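Local coordinates for protein demethyldecarbamoylnovobiocin O-methyltransferase (Streptomyces caeruleus, PDB 2WK1) that transfers a methyl group from S-adenosyl-L-methionine to the 4-hydroxyl of the noviose sugar in the penultimate step of novobiocin biosynthesis, at residues A[91-102]-A[120-131]; A[106-114]-A[209-217]. All blocks are in the same frame, centred on the assembly; numbering follows the deposited sequence.

Both contacts lie in the buried part of the Rossmann-like methyltransferase domain. Three of their four elements are consecutive, helix 87-103, strand 109-113 and helix 119-130, while strand 210-215 comes from much later in the chain. Contact 1 joins the two helices on one face of the sheet, and contact 2 pairs the two strands. Their centres are about 11 Å apart and their side chains meet, Ala120 resting on Glu112 and Ile94 on Arg214. The chemistry differs with place. Contact 1 is mainly aliphatic packing, with one histidine-carboxylate bond at its partly exposed end, whereas contact 2 is held by backbone hydrogen bonds and finishes in a buried charge network that grips the amino group of S-adenosyl-L-homocysteine.

Contact 1: A[91-102]-A[120-131]; sequences LENIRQCVEDVI and ACILMRGILRAH
Helices 91-102 and 120-130 run side by side in roughly the same direction, crossing at -37° with their axes 10.0 Å apart, which brings Leu91 near Ala120, Val98 near Met124 and Ile102 near His131. They belong to the helical layer on one face of the Rossmann-like sheet, and their packing is knobs-into-holes in both directions. Ile94 enters the hole formed by Ala120, Leu123, Met124 and Ile127. Its CG1 lies anti to the carbonyl carbon (chi1 -68°) and CG2 anti to the backbone N, which parts the branches: CD1 reaches Ala120 CB at 3.7 Å, and CG2 lies against Met124 CG at 3.8 Å, the two side chains crossing nearly at a right angle. Ile127 is the reciprocal knob, seated among Arg95, Val98, Glu99 and Ile102. Its CG2 presses on Val98 CG1 at 3.6 Å, and its CD1 settles over the backbone at Arg95 CA, 3.7 Å away. Ile102 CD1 and Leu128 CD2 extend the apolar seam. Val98 and Met124 also touch Leu110 of strand 109-113, and Ala120 borders the S-adenosyl-L-homocysteine pocket. The polar groups lie on the side of helix 35-47, where Arg95 forms a salt bridge with Asp40, while its NE gives Glu99 OE1 a weak, salt-bridged hydrogen bond. Glu99 OE2 accepts a nearly straight bond (164°, 2.8 Å) from His131 NE2 on its anti side, out of the carboxylate plane but almost in that of the imidazole.

Contact 2: A[106-114]-A[209-217]; sequences VPGDLVETG and TLAVLRMDG. With SAH (S-adenosyl-L-homocysteine), chain B; EDO (1,2-ethanediol), chain F.
Both Glu112 and Arg214 carry CG anti to the backbone N (chi1 -167° and -174°) and continue as extended chains, which lays them side by side on one face of the sheet. Glu112 OE2 thereby receives Arg214 NH1 at 2.9 Å, nearly in line with its C-O bond. The same NH1 donates to Asp216 OD2 at 3.1 Å, within the guanidinium plane but from above the carboxylate. Beside this network the amino group of S-adenosyl-L-homocysteine donates to Asp216 OD2 (2.8 Å from SAH N) and to Gly114 O, and Glu112 OE2 lies 2.7 Å from SAH N. The arginine and the ligand's amino group probably offset the like charges of the two acids. Parallel strand pairing sets this register: Arg214 N binds Val111 O, and Thr113 N binds Arg214 O at 2.9 Å. A beta bulge precedes it, where Asp109 O takes Ala211 N at 2.8 Å and Val212 N weakly. On the other face Val111 CG1 packs on Leu213 CD1 at 3.5 Å. Arg214 NH2 forms a salt bridge with Asp243, predicted with Asp216 to bind magnesium. These central strands lie between strands 138-142 and 238-242, with helices 87-103 and 119-130 over the Glu112-Arg214 face and helix 220-230 over the Leu213-Met215 face.

Contact 1: A[91-102]-A[120-131]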
loop_
_atom_site.group_PDB
_atom_site.type_symbol
_atom_site.label_atom_id
_atom_site.label_comp_id
_atom_site.label_asym_id
_atom_site.label_seq_id
_atom_site.Cartn_x
_atom_site.Cartn_y
_atom_site.Cartn_z
ATOM N N LEU A 91 8.009 0.027 -12.857
ATOM C CA LEU A 91 8.349 -0.526 -11.523
ATOM C C LEU A 91 8.734 -1.999 -11.620
ATOM O O LEU A 91 9.688 -2.436 -10.994
ATOM C CB LEU A 91 7.183 -0.334 -10.542
ATOM C CG LEU A 91 6.931 1.081 -10.026
ATOM C CD1 LEU A 91 5.531 1.176 -9.407
ATOM C CD2 LEU A 91 7.997 1.560 -9.044
ATOM N N GLU A 92 7.979 -2.759 -12.415
ATOM C CA GLU A 92 8.314 -4.157 -12.617
ATOM C C GLU A 92 9.700 -4.333 -13.248
ATOM O O GLU A 92 10.430 -5.251 -12.898
ATOM C CB GLU A 92 7.229 -4.893 -13.429
ATOM C CG GLU A 92 5.932 -5.100 -12.642
ATOM C CD GLU A 92 4.724 -5.611 -13.456
ATOM O OE1 GLU A 92 4.658 -5.399 -14.699
ATOM O OE2 GLU A 92 3.794 -6.178 -12.820
ATOM N N ASN A 93 10.069 -3.431 -14.161
ATOM C CA ASN A 93 11.418 -3.443 -14.726
ATOM C C ASN A 93 12.499 -3.234 -13.673
ATOM O O ASN A 93 13.527 -3.898 -13.690
ATOM C CB ASN A 93 11.509 -2.391 -15.835
ATOM C CG ASN A 93 12.931 -2.150 -16.311
ATOM O OD1 ASN A 93 13.536 -1.149 -15.922
ATOM N ND2 ASN A 93 13.476 -3.067 -17.108
ATOM N N ILE A 94 12.284 -2.288 -12.761
ATOM C CA ILE A 94 13.235 -2.104 -11.653
ATOM C C ILE A 94 13.371 -3.404 -10.869
ATOM O O ILE A 94 14.475 -3.856 -10.564
ATOM C CB ILE A 94 12.798 -0.995 -10.688
ATOM C CG1 ILE A 94 12.885 0.343 -11.368
ATOM C CG2 ILE A 94 13.670 -0.985 -9.402
ATOM C CD1 ILE A 94 12.275 1.489 -10.537
ATOM N N ARG A 95 12.238 -4.011 -10.520
ATOM C CA ARG A 95 12.276 -5.253 -9.769
ATOM C C ARG A 95 13.061 -6.341 -10.497
ATOM O O ARG A 95 13.875 -7.037 -9.883
ATOM C CB ARG A 95 10.870 -5.715 -9.413
ATOM C CG ARG A 95 10.864 -6.968 -8.553
ATOM C CD ARG A 95 9.532 -7.473 -8.348
ATOM N NE ARG A 95 9.503 -8.734 -7.659
ATOM C CZ ARG A 95 8.364 -9.295 -7.277
ATOM N NH1 ARG A 95 7.210 -8.688 -7.537
ATOM N NH2 ARG A 95 8.394 -10.430 -6.601
ATOM N N GLN A 96 12.779 -6.508 -11.784
ATOM C CA GLN A 96 13.470 -7.542 -12.538
ATOM C C GLN A 96 14.981 -7.288 -12.596
ATOM O O GLN A 96 15.786 -8.210 -12.420
ATOM C CB GLN A 96 12.876 -7.658 -13.941
ATOM C CG GLN A 96 11.418 -8.156 -14.006
ATOM C CD GLN A 96 11.156 -9.595 -13.594
ATOM O OE1 GLN A 96 11.004 -9.902 -12.405
ATOM N NE2 GLN A 96 10.991 -10.471 -14.591
ATOM N N CYS A 97 15.382 -6.051 -12.854
ATOM C CA CYS A 97 16.809 -5.736 -12.935
ATOM C C CYS A 97 17.507 -5.903 -11.592
ATOM O O CYS A 97 18.596 -6.468 -11.534
ATOM C CB CYS A 97 17.013 -4.313 -13.484
ATOM S SG CYS A 97 16.594 -4.086 -15.211
ATOM N N VAL A 98 16.897 -5.380 -10.533
ATOM C CA VAL A 98 17.534 -5.478 -9.223
ATOM C C VAL A 98 17.580 -6.941 -8.767
ATOM O O VAL A 98 18.613 -7.395 -8.260
ATOM C CB VAL A 98 16.847 -4.592 -8.163
ATOM C CG1 VAL A 98 17.485 -4.798 -6.784
ATOM C CG2 VAL A 98 16.933 -3.112 -8.565
ATOM N N GLU A 99 16.492 -7.687 -8.955
ATOM C CA GLU A 99 16.559 -9.118 -8.588
ATOM C C GLU A 99 17.602 -9.865 -9.408
ATOM O O GLU A 99 18.225 -10.798 -8.892
ATOM C CB GLU A 99 15.190 -9.789 -8.627
ATOM C CG GLU A 99 14.285 -9.246 -7.525
ATOM C CD GLU A 99 12.974 -9.953 -7.376
ATOM O OE1 GLU A 99 12.414 -10.424 -8.383
ATOM O OE2 GLU A 99 12.507 -10.042 -6.234
ATOM N N ASP A 100 17.786 -9.497 -10.674
ATOM C CA ASP A 100 18.785 -10.190 -11.508
ATOM C C ASP A 100 20.204 -9.890 -11.019
ATOM O O ASP A 100 21.052 -10.790 -10.942
ATOM C CB ASP A 100 18.649 -9.810 -12.987
ATOM C CG ASP A 100 19.505 -10.685 -13.878
ATOM O OD1 ASP A 100 19.248 -11.911 -13.902
ATOM O OD2 ASP A 100 20.410 -10.157 -14.543
ATOM N N VAL A 101 20.492 -8.637 -10.653
ATOM C CA VAL A 101 21.830 -8.314 -10.144
ATOM C C VAL A 101 22.094 -8.999 -8.800
ATOM O O VAL A 101 23.219 -9.447 -8.526
ATOM C CB VAL A 101 22.174 -6.794 -10.120
ATOM C CG1 VAL A 101 22.058 -6.193 -11.504
ATOM C CG2 VAL A 101 21.394 -6.020 -9.117
ATOM N N ILE A 102 21.062 -9.122 -7.975
ATOM C CA ILE A 102 21.199 -9.841 -6.704
ATOM C C ILE A 102 21.420 -11.317 -6.996
ATOM O O ILE A 102 22.319 -11.922 -6.428
ATOM C CB ILE A 102 19.950 -9.695 -5.806
ATOM C CG1 ILE A 102 19.807 -8.244 -5.339
ATOM C CG2 ILE A 102 20.036 -10.695 -4.612
ATOM C CD1 ILE A 102 18.457 -7.921 -4.708
ATOM N N ALA A 120 10.396 5.148 -6.832
ATOM C CA ALA A 120 11.284 4.173 -7.497
ATOM C C ALA A 120 12.442 3.769 -6.583
ATOM O O ALA A 120 12.826 2.593 -6.519
ATOM C CB ALA A 120 11.812 4.733 -8.817
ATOM N N CYS A 121 12.974 4.737 -5.845
ATOM C CA CYS A 121 14.030 4.473 -4.892
ATOM C C CYS A 121 13.538 3.711 -3.667
ATOM O O CYS A 121 14.265 2.863 -3.140
ATOM C CB CYS A 121 14.732 5.742 -4.447
ATOM S SG CYS A 121 15.611 6.591 -5.713
ATOM N N ILE A 122 12.305 3.965 -3.229
ATOM C CA ILE A 122 11.709 3.173 -2.161
ATOM C C ILE A 122 11.603 1.737 -2.609
ATOM O O ILE A 122 11.916 0.838 -1.837
ATOM C CB ILE A 122 10.345 3.773 -1.739
ATOM C CG1 ILE A 122 10.546 5.140 -1.082
ATOM C CG2 ILE A 122 9.579 2.827 -0.807
ATOM C CD1 ILE A 122 9.270 5.968 -0.939
ATOM N N LEU A 123 11.146 1.488 -3.834
ATOM C CA LEU A 123 11.130 0.122 -4.325
ATOM C C LEU A 123 12.509 -0.528 -4.293
ATOM O O LEU A 123 12.648 -1.672 -3.848
ATOM C CB LEU A 123 10.530 0.043 -5.744
ATOM C CG LEU A 123 10.470 -1.397 -6.320
ATOM C CD1 LEU A 123 9.599 -2.317 -5.518
ATOM C CD2 LEU A 123 10.038 -1.404 -7.790
ATOM N N MET A 124 13.522 0.178 -4.777
ATOM C CA MET A 124 14.877 -0.380 -4.748
ATOM C C MET A 124 15.264 -0.797 -3.334
ATOM O O MET A 124 15.806 -1.879 -3.122
ATOM C CB MET A 124 15.861 0.635 -5.296
ATOM C CG MET A 124 15.696 0.909 -6.769
ATOM S SD MET A 124 16.961 2.146 -7.309
ATOM C CE MET A 124 16.569 2.240 -9.070
ATOM N N ARG A 125 15.013 0.066 -2.347
ATOM C CA ARG A 125 15.350 -0.292 -0.986
ATOM C C ARG A 125 14.517 -1.463 -0.486
ATOM O O ARG A 125 15.022 -2.325 0.226
ATOM C CB ARG A 125 15.187 0.911 -0.049
ATOM C CG ARG A 125 15.489 0.629 1.416
ATOM C CD ARG A 125 16.924 0.278 1.661
ATOM N NE ARG A 125 17.221 -0.254 2.999
ATOM C CZ ARG A 125 17.290 -1.543 3.299
ATOM N NH1 ARG A 125 17.007 -2.452 2.404
ATOM N NH2 ARG A 125 17.706 -1.925 4.495
ATOM N N GLY A 126 13.245 -1.501 -0.864
ATOM C CA GLY A 126 12.386 -2.624 -0.493
ATOM C C GLY A 126 12.826 -3.951 -1.066
ATOM O O GLY A 126 12.706 -4.961 -0.398
ATOM N N ILE A 127 13.333 -3.961 -2.295
ATOM C CA ILE A 127 13.809 -5.200 -2.897
ATOM C C ILE A 127 15.015 -5.697 -2.098
ATOM O O ILE A 127 15.126 -6.884 -1.801
ATOM C CB ILE A 127 14.154 -5.004 -4.372
ATOM C CG1 ILE A 127 12.930 -4.599 -5.203
ATOM C CG2 ILE A 127 14.765 -6.287 -4.920
ATOM C CD1 ILE A 127 13.304 -3.908 -6.519
ATOM N N LEU A 128 15.917 -4.785 -1.738
ATOM C CA LEU A 128 17.055 -5.179 -0.911
ATOM C C LEU A 128 16.553 -5.791 0.410
ATOM O O LEU A 128 17.051 -6.817 0.865
ATOM C CB LEU A 128 17.991 -4.015 -0.628
ATOM C CG LEU A 128 18.687 -3.399 -1.848
ATOM C CD1 LEU A 128 19.595 -2.252 -1.412
ATOM C CD2 LEU A 128 19.484 -4.418 -2.679
ATOM N N ARG A 129 15.577 -5.158 1.036
ATOM C CA ARG A 129 15.027 -5.649 2.302
ATOM C C ARG A 129 14.401 -7.030 2.146
ATOM O O ARG A 129 14.610 -7.920 2.990
ATOM C CB ARG A 129 14.014 -4.638 2.849
ATOM C CG ARG A 129 13.394 -4.987 4.200
ATOM C CD ARG A 129 14.080 -4.301 5.318
ATOM N NE ARG A 129 13.424 -4.563 6.594
ATOM C CZ ARG A 129 13.576 -5.669 7.320
ATOM N NH1 ARG A 129 14.332 -6.668 6.897
ATOM N NH2 ARG A 129 12.933 -5.785 8.482
ATOM N N ALA A 130 13.659 -7.222 1.050
ATOM C CA ALA A 130 12.970 -8.482 0.809
ATOM C C ALA A 130 13.946 -9.627 0.702
ATOM O O ALA A 130 13.601 -10.761 1.056
ATOM C CB ALA A 130 12.146 -8.400 -0.474
ATOM N N HIS A 131 15.149 -9.348 0.201
ATOM C CA HIS A 131 16.155 -10.378 -0.004
ATOM C C HIS A 131 17.233 -10.367 1.063
ATOM O O HIS A 131 18.249 -11.040 0.912
ATOM C CB HIS A 131 16.739 -10.232 -1.411
ATOM C CG HIS A 131 15.754 -10.550 -2.489
ATOM N ND1 HIS A 131 15.483 -11.846 -2.892
ATOM C CD2 HIS A 131 14.985 -9.749 -3.253
ATOM C CE1 HIS A 131 14.572 -11.817 -3.852
ATOM N NE2 HIS A 131 14.243 -10.555 -4.083
#

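Contact 2: A[106-114]-A[209-217]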
loop_
_atom_site.group_PDB
_atom_site.type_symbol
_atom_site.label_atom_id
_atom_site.label_comp_id
_atom_site.label_asym_id
_atom_site.label_seq_id
_atom_site.Cartn_x
_atom_site.Cartn_y
_atom_site.Cartn_z
ATOM N N VAL A 106 26.058 -9.519 -9.196
ATOM C CA VAL A 106 26.742 -8.427 -9.879
ATOM C C VAL A 106 27.037 -7.342 -8.845
ATOM O O VAL A 106 26.108 -6.883 -8.169
ATOM C CB VAL A 106 25.861 -7.836 -10.991
ATOM C CG1 VAL A 106 26.493 -6.577 -11.620
ATOM C CG2 VAL A 106 25.506 -8.886 -12.049
ATOM N N PRO A 107 28.302 -6.939 -8.663
ATOM C CA PRO A 107 28.586 -5.979 -7.593
ATOM C C PRO A 107 28.025 -4.593 -7.881
ATOM O O PRO A 107 27.965 -4.149 -9.048
ATOM C CB PRO A 107 30.108 -5.895 -7.563
ATOM C CG PRO A 107 30.592 -6.605 -8.717
ATOM C CD PRO A 107 29.523 -7.409 -9.333
ATOM N N GLY A 108 27.685 -3.887 -6.811
ATOM C CA GLY A 108 27.409 -2.472 -6.904
ATOM C C GLY A 108 26.175 -1.989 -6.167
ATOM O O GLY A 108 25.293 -2.766 -5.777
ATOM N N ASP A 109 26.148 -0.667 -6.005
ATOM C CA ASP A 109 25.015 0.010 -5.423
ATOM C C ASP A 109 23.934 0.250 -6.480
ATOM O O ASP A 109 24.084 -0.076 -7.673
ATOM C CB ASP A 109 25.476 1.299 -4.776
ATOM C CG ASP A 109 26.284 1.071 -3.498
ATOM O OD1 ASP A 109 26.169 -0.027 -2.875
ATOM O OD2 ASP A 109 27.014 2.028 -3.127
ATOM N N LEU A 110 22.811 0.798 -6.023
ATOM C CA LEU A 110 21.687 1.116 -6.879
ATOM C C LEU A 110 21.514 2.637 -6.832
ATOM O O LEU A 110 21.679 3.229 -5.760
ATOM C CB LEU A 110 20.418 0.443 -6.343
ATOM C CG LEU A 110 20.492 -1.059 -6.072
ATOM C CD1 LEU A 110 19.163 -1.554 -5.520
ATOM C CD2 LEU A 110 20.915 -1.825 -7.305
ATOM N N VAL A 111 21.188 3.276 -7.948
ATOM C CA VAL A 111 20.957 4.713 -7.958
ATOM C C VAL A 111 19.831 5.096 -8.869
ATOM O O VAL A 111 19.673 4.492 -9.929
ATOM C CB VAL A 111 22.243 5.470 -8.344
ATOM C CG1 VAL A 111 22.701 5.128 -9.742
ATOM C CG2 VAL A 111 22.061 6.992 -8.176
ATOM N N GLU A 112 19.058 6.097 -8.471
ATOM C CA GLU A 112 18.166 6.800 -9.362
ATOM C C GLU A 112 18.542 8.257 -9.407
ATOM O O GLU A 112 18.733 8.890 -8.359
ATOM C CB GLU A 112 16.709 6.693 -8.937
ATOM C CG GLU A 112 15.815 7.179 -10.088
ATOM C CD GLU A 112 14.324 7.101 -9.828
ATOM O OE1 GLU A 112 13.947 7.405 -8.691
ATOM O OE2 GLU A 112 13.543 6.753 -10.770
ATOM N N THR A 113 18.712 8.769 -10.617
ATOM C CA THR A 113 18.944 10.173 -10.869
ATOM C C THR A 113 17.655 10.815 -11.343
ATOM O O THR A 113 17.269 10.671 -12.492
ATOM C CB THR A 113 20.117 10.416 -11.851
ATOM O OG1 THR A 113 19.889 9.723 -13.076
ATOM C CG2 THR A 113 21.410 9.945 -11.269
ATOM N N GLY A 114 16.934 11.447 -10.423
ATOM C CA GLY A 114 15.643 12.065 -10.659
ATOM C C GLY A 114 14.586 11.221 -10.011
ATOM O O GLY A 114 14.175 10.210 -10.572
ATOM N N THR A 209 30.951 1.566 -7.293
ATOM C CA THR A 209 30.432 0.816 -8.400
ATOM C C THR A 209 28.940 0.730 -8.277
ATOM O O THR A 209 28.360 0.808 -7.189
ATOM C CB THR A 209 30.972 -1.210 -8.373
ATOM O OG1 THR A 209 30.512 -1.395 -7.211
ATOM C CG2 THR A 209 32.398 -0.765 -7.371
ATOM N N LEU A 210 28.324 0.560 -9.445
ATOM C CA LEU A 210 26.868 0.517 -9.578
ATOM C C LEU A 210 26.443 -0.766 -10.273
ATOM O O LEU A 210 27.013 -1.163 -11.298
ATOM C CB LEU A 210 26.374 1.698 -10.418
ATOM C CG LEU A 210 26.457 3.074 -9.762
ATOM C CD1 LEU A 210 26.166 4.158 -10.776
ATOM C CD2 LEU A 210 25.541 3.125 -8.537
ATOM N N ALA A 211 25.430 -1.408 -9.714
ATOM C CA ALA A 211 24.773 -2.532 -10.361
ATOM C C ALA A 211 23.554 -2.112 -11.173
ATOM O O ALA A 211 23.242 -2.750 -12.196
ATOM C CB ALA A 211 24.427 -3.602 -9.332
ATOM N N VAL A 212 22.842 -1.066 -10.749
ATOM C CA VAL A 212 21.715 -0.519 -11.518
ATOM C C VAL A 212 21.813 0.995 -11.483
ATOM O O VAL A 212 21.895 1.587 -10.410
ATOM C CB VAL A 212 20.331 -0.979 -10.988
ATOM C CG1 VAL A 212 19.216 -0.347 -11.831
ATOM C CG2 VAL A 212 20.202 -2.515 -10.971
ATOM N N LEU A 213 21.784 1.604 -12.662
ATOM C CA LEU A 213 21.728 3.052 -12.851
ATOM C C LEU A 213 20.406 3.369 -13.513
ATOM O O LEU A 213 20.227 3.025 -14.655
ATOM C CB LEU A 213 22.877 3.484 -13.740
ATOM C CG LEU A 213 22.907 4.898 -14.305
ATOM C CD1 LEU A 213 22.742 5.930 -13.182
ATOM C CD2 LEU A 213 24.174 5.116 -15.155
ATOM N N ARG A 214 19.476 3.990 -12.786
ATOM C CA ARG A 214 18.169 4.383 -13.341
ATOM C C ARG A 214 18.180 5.888 -13.552
ATOM O O ARG A 214 18.448 6.639 -12.633
ATOM C CB ARG A 214 17.009 3.954 -12.469
ATOM C CG ARG A 214 15.670 4.250 -13.145
ATOM C CD ARG A 214 14.449 3.728 -12.372
ATOM N NE ARG A 214 13.356 3.533 -13.305
ATOM C CZ ARG A 214 12.652 4.524 -13.851
ATOM N NH1 ARG A 214 12.746 5.750 -13.364
ATOM N NH2 ARG A 214 11.839 4.272 -14.847
ATOM N N MET A 215 17.926 6.308 -14.777
ATOM C CA MET A 215 17.991 7.704 -15.178
ATOM C C MET A 215 16.598 8.217 -15.457
ATOM O O MET A 215 15.892 7.658 -16.313
ATOM C CB MET A 215 18.877 7.849 -16.412
ATOM C CG MET A 215 20.263 7.218 -16.253
ATOM S SD MET A 215 21.386 7.738 -17.532
ATOM C CE MET A 215 20.482 7.216 -18.938
ATOM N N ASP A 216 16.200 9.289 -14.787
ATOM C CA ASP A 216 14.874 9.875 -14.953
ATOM C C ASP A 216 14.958 11.373 -14.695
ATOM O O ASP A 216 14.233 11.915 -13.841
ATOM C CB ASP A 216 13.909 9.213 -13.967
ATOM C CG ASP A 216 12.432 9.387 -14.336
ATOM O OD1 ASP A 216 12.091 10.243 -15.190
ATOM O OD2 ASP A 216 11.597 8.645 -13.751
ATOM N N GLY A 217 15.827 12.035 -15.437
ATOM C CA GLY A 217 16.080 13.461 -15.255
ATOM C C GLY A 217 15.506 14.390 -16.303
ATOM O O GLY A 217 15.788 15.581 -16.270
HETATM N N SAH B . 11.706 8.748 -11.000
HETATM C CA SAH B . 10.566 9.578 -10.481
HETATM C CB SAH B . 10.225 10.684 -11.482
HETATM C CG SAH B . 11.339 11.704 -11.673
HETATM S SD SAH B . 10.689 13.304 -12.176
HETATM C C SAH B . 9.408 8.703 -10.092
HETATM O O SAH B . 8.266 9.175 -10.033
HETATM O OXT SAH B . 9.626 7.550 -9.744
HETATM C "C5'" SAH B . 12.199 14.162 -12.658
HETATM C "C4'" SAH B . 13.111 14.478 -11.452
HETATM O "O4'" SAH B . 14.419 14.843 -11.959
HETATM C "C3'" SAH B . 12.625 15.613 -10.552
HETATM O "O3'" SAH B . 12.514 15.202 -9.178
HETATM C "C2'" SAH B . 13.704 16.699 -10.755
HETATM O "O2'" SAH B . 13.960 17.519 -9.614
HETATM C "C1'" SAH B . 14.947 15.888 -11.135
HETATM N N9 SAH B . 15.955 16.551 -11.966
HETATM C C8 SAH B . 15.883 16.695 -13.315
HETATM N N7 SAH B . 17.032 17.228 -13.799
HETATM C C5 SAH B . 17.855 17.401 -12.736
HETATM C C6 SAH B . 19.210 17.858 -12.554
HETATM N N6 SAH B . 19.916 18.275 -13.591
HETATM N N1 SAH B . 19.719 17.847 -11.317
HETATM C C2 SAH B . 19.024 17.385 -10.262
HETATM N N3 SAH B . 17.763 16.944 -10.333
HETATM C C4 SAH B . 17.175 16.918 -11.548
HETATM C C1 EDO F . 17.140 9.893 -18.500
HETATM O O1 EDO F . 17.578 10.990 -17.615
HETATM C C2 EDO F . 15.951 10.207 -19.429
HETATM O O2 EDO F . 14.736 9.628 -18.894
HETATM O O HOH W 1 29.675 2.089 -4.098
#